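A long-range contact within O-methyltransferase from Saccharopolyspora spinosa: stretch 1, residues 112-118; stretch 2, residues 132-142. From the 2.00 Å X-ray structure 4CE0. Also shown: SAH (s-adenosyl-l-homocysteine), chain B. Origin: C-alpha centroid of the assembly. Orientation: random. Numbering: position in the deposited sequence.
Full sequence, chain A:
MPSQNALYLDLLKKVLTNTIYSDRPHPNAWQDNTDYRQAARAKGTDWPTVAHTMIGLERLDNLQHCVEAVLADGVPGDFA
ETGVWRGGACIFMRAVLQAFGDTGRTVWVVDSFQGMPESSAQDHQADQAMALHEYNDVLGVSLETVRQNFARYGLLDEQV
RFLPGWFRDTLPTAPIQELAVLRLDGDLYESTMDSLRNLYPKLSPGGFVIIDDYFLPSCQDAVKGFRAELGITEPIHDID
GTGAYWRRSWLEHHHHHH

Stretch 1, residues 112-118: SFQGMPE
Stretch 2 132-142: LHEYNDVLGVS

Residues 112-118, an irregular segment, lie antiparallel to residues 132-142, a loop opening with a 3-10 turn at 133-135; CA-CA spacings are 4.7 Å for Phe113-Ser142, 3.7 Å for Gly115-Gly140 and 5.1 Å for Met116-Glu134, and 493 Å² is buried in total. One direct hydrogen bond joins them, Met116 N to Asp137 OD1 (3.0 Å, 149°): Asp137 (chi1 -86°, chi2 -9°) points toward stretch 1 and presents its carboxylate to the amide. Buried Met116 (phi/psi -77/148) also points across, coiled m,m,m, so that CG packs on Leu139 CD1 (3.8 Å) and His133 CB (3.7 Å) while CE lies 3.7 Å from SAH C8. Leu139 meets it as m,t; His133 (chi1 -86°) starts toward Met116, but its ring end leads away. Gly115, at 86/-160, needs glycine: a CB would jam against the preceding carbonyl and clash with Asp137 OD1. Its CA instead approaches Leu139 O (3.6 Å). Phe113 (62/26, chi1 m, chi2 -77°) sets its ring edge near Val141 O, which also receives a CA-H...O contact from Phe113 CA (3.3 Å). Glu134, chi1 18° between wells, lays CG 3.8 Å from Glu118 CG. Ser112 (p) folds back, OG donating to Gly115 O (2.7 Å) and accepting from Gln114 N (3.0 Å). A water accepts from Val141 N (2.9 Å) and, weakly, from Gly115 N (3.0 Å).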

# COMPACT_ATOMS: atom_id res chain seq x y z
N SER A 112 13.52 21.11 9.15
CA SER A 112 13.13 22.52 9.10
C SER A 112 11.67 22.67 8.62
O SER A 112 10.99 23.59 9.02
CB SER A 112 14.01 23.28 8.12
OG SER A 112 13.79 22.77 6.83
N PHE A 113 11.23 21.74 7.78
CA PHE A 113 9.93 21.83 7.10
C PHE A 113 9.87 23.06 6.19
O PHE A 113 8.79 23.57 5.88
CB PHE A 113 8.74 21.77 8.08
CG PHE A 113 8.69 20.48 8.89
CD1 PHE A 113 8.22 19.29 8.31
CD2 PHE A 113 9.13 20.44 10.21
CE1 PHE A 113 8.21 18.11 9.04
CE2 PHE A 113 9.12 19.26 10.94
CZ PHE A 113 8.64 18.09 10.36
N GLN A 114 11.04 23.50 5.74
CA GLN A 114 11.21 24.60 4.78
C GLN A 114 12.30 24.26 3.77
O GLN A 114 12.71 25.12 3.00
CB GLN A 114 11.65 25.89 5.47
CG GLN A 114 10.88 26.26 6.71
CD GLN A 114 11.67 27.20 7.60
OE1 GLN A 114 12.22 28.21 7.14
NE2 GLN A 114 11.74 26.88 8.88
N GLY A 115 12.81 23.04 3.81
CA GLY A 115 13.89 22.65 2.92
C GLY A 115 15.24 23.00 3.49
O GLY A 115 15.38 23.20 4.70
N MET A 116 16.23 23.07 2.60
CA MET A 116 17.64 23.24 2.95
C MET A 116 17.95 24.68 3.35
O MET A 116 17.36 25.60 2.81
CB MET A 116 18.50 22.89 1.74
CG MET A 116 18.05 21.67 0.96
SD MET A 116 18.14 20.10 1.87
CE MET A 116 19.88 20.00 2.27
N PRO A 117 18.90 24.88 4.27
CA PRO A 117 19.38 26.23 4.59
C PRO A 117 20.32 26.81 3.51
O PRO A 117 20.70 26.07 2.60
CB PRO A 117 20.14 26.03 5.91
CG PRO A 117 20.64 24.60 5.84
CD PRO A 117 19.58 23.84 5.07
N GLU A 118 20.65 28.10 3.59
CA GLU A 118 21.69 28.70 2.74
C GLU A 118 23.10 28.42 3.26
O GLU A 118 23.42 28.80 4.39
CB GLU A 118 21.49 30.21 2.65
CG GLU A 118 20.44 30.67 1.65
CD GLU A 118 19.60 31.84 2.15
OE1 GLU A 118 20.10 32.62 3.00
OE2 GLU A 118 18.43 31.98 1.72
N LEU A 132 24.87 24.27 -3.30
CA LEU A 132 23.79 25.18 -3.70
C LEU A 132 22.36 24.60 -3.59
O LEU A 132 21.49 24.89 -4.40
CB LEU A 132 24.12 25.78 -5.08
CG LEU A 132 23.78 25.28 -6.52
CD1 LEU A 132 23.37 23.85 -6.84
CD2 LEU A 132 22.63 26.22 -6.93
N HIS A 133 22.11 23.84 -2.53
CA HIS A 133 20.89 23.03 -2.42
C HIS A 133 19.59 23.79 -2.26
O HIS A 133 18.54 23.31 -2.68
CB HIS A 133 21.04 22.07 -1.25
CG HIS A 133 21.73 20.80 -1.62
ND1 HIS A 133 22.29 19.96 -0.69
CD2 HIS A 133 21.92 20.22 -2.83
CE1 HIS A 133 22.82 18.91 -1.31
NE2 HIS A 133 22.60 19.05 -2.61
N GLU A 134 19.66 24.95 -1.64
CA GLU A 134 18.46 25.75 -1.42
C GLU A 134 17.77 26.17 -2.73
O GLU A 134 16.58 26.47 -2.73
CB GLU A 134 18.71 26.97 -0.51
CG GLU A 134 20.15 27.42 -0.34
CD GLU A 134 20.69 28.10 -1.56
OE1 GLU A 134 20.08 29.08 -2.03
OE2 GLU A 134 21.74 27.66 -2.06
N TYR A 135 18.53 26.18 -3.83
CA TYR A 135 17.99 26.40 -5.18
C TYR A 135 16.76 25.56 -5.40
O TYR A 135 15.76 26.02 -5.97
CB TYR A 135 18.97 25.91 -6.23
CG TYR A 135 19.62 26.91 -7.14
CD1 TYR A 135 19.98 28.17 -6.68
CD2 TYR A 135 19.97 26.55 -8.45
CE1 TYR A 135 20.64 29.07 -7.52
CE2 TYR A 135 20.61 27.44 -9.28
CZ TYR A 135 20.95 28.69 -8.81
OH TYR A 135 21.61 29.55 -9.67
N ASN A 136 16.87 24.31 -4.96
CA ASN A 136 15.90 23.28 -5.28
C ASN A 136 14.87 23.14 -4.17
O ASN A 136 14.21 22.11 -4.05
CB ASN A 136 16.62 21.94 -5.55
CG ASN A 136 17.46 21.94 -6.85
OD1 ASN A 136 16.93 21.76 -7.95
ND2 ASN A 136 18.78 22.08 -6.71
N ASP A 137 14.70 24.19 -3.36
CA ASP A 137 13.78 24.08 -2.23
C ASP A 137 12.32 23.81 -2.62
O ASP A 137 11.41 24.45 -2.16
CB ASP A 137 13.90 25.28 -1.27
CG ASP A 137 14.99 25.07 -0.22
OD1 ASP A 137 15.53 23.95 -0.13
OD2 ASP A 137 15.31 26.03 0.52
N VAL A 138 12.11 22.84 -3.50
CA VAL A 138 10.93 21.99 -3.46
C VAL A 138 11.35 20.65 -2.77
O VAL A 138 10.71 19.60 -2.89
CB VAL A 138 10.28 21.83 -4.84
CG1 VAL A 138 10.69 20.51 -5.56
CG2 VAL A 138 8.77 21.99 -4.67
N LEU A 139 12.48 20.75 -2.08
CA LEU A 139 12.79 19.91 -0.94
C LEU A 139 12.11 20.46 0.31
O LEU A 139 12.22 19.88 1.41
CB LEU A 139 14.29 19.90 -0.73
CG LEU A 139 15.02 19.28 -1.92
CD1 LEU A 139 16.46 19.79 -1.98
CD2 LEU A 139 14.95 17.80 -1.76
N GLY A 140 11.42 21.58 0.14
CA GLY A 140 10.67 22.23 1.19
C GLY A 140 9.25 21.71 1.28
O GLY A 140 8.41 22.01 0.42
N VAL A 141 9.00 20.93 2.33
CA VAL A 141 7.68 20.35 2.56
C VAL A 141 7.23 20.73 3.96
O VAL A 141 7.88 20.36 4.97
CB VAL A 141 7.73 18.82 2.40
CG1 VAL A 141 6.32 18.20 2.59
CG2 VAL A 141 8.34 18.44 1.06
N SER A 142 6.14 21.49 4.02
CA SER A 142 5.57 22.00 5.27
C SER A 142 5.18 20.90 6.27
O SER A 142 4.86 19.77 5.89
CB SER A 142 4.31 22.83 4.96
OG SER A 142 3.27 22.00 4.44
N SAH B . 12.94 11.25 1.28
CA SAH B . 14.12 11.65 2.07
CB SAH B . 14.21 13.11 2.44
CG SAH B . 15.42 13.83 3.04
SD SAH B . 15.62 15.29 1.97
C SAH B . 13.83 10.85 3.28
O SAH B . 14.45 11.17 4.28
OXT SAH B . 12.89 9.90 2.95
C5' SAH B . 16.57 16.42 3.06
C4' SAH B . 15.74 17.04 4.20
O4' SAH B . 16.59 17.58 5.19
C3' SAH B . 14.83 18.20 3.77
O3' SAH B . 13.51 17.86 4.14
C2' SAH B . 15.34 19.46 4.49
O2' SAH B . 14.38 20.45 4.90
C1' SAH B . 16.10 18.83 5.67
N9 SAH B . 17.25 19.60 6.21
C8 SAH B . 18.52 19.61 5.68
N7 SAH B . 19.29 20.36 6.48
C5 SAH B . 18.56 20.79 7.53
C6 SAH B . 18.84 21.58 8.64
N6 SAH B . 20.06 22.08 8.84
N1 SAH B . 17.85 21.87 9.54
C2 SAH B . 16.57 21.37 9.39
N3 SAH B . 16.30 20.61 8.28
C4 SAH B . 17.27 20.29 7.38
O HOH W 1 11.38 20.41 3.98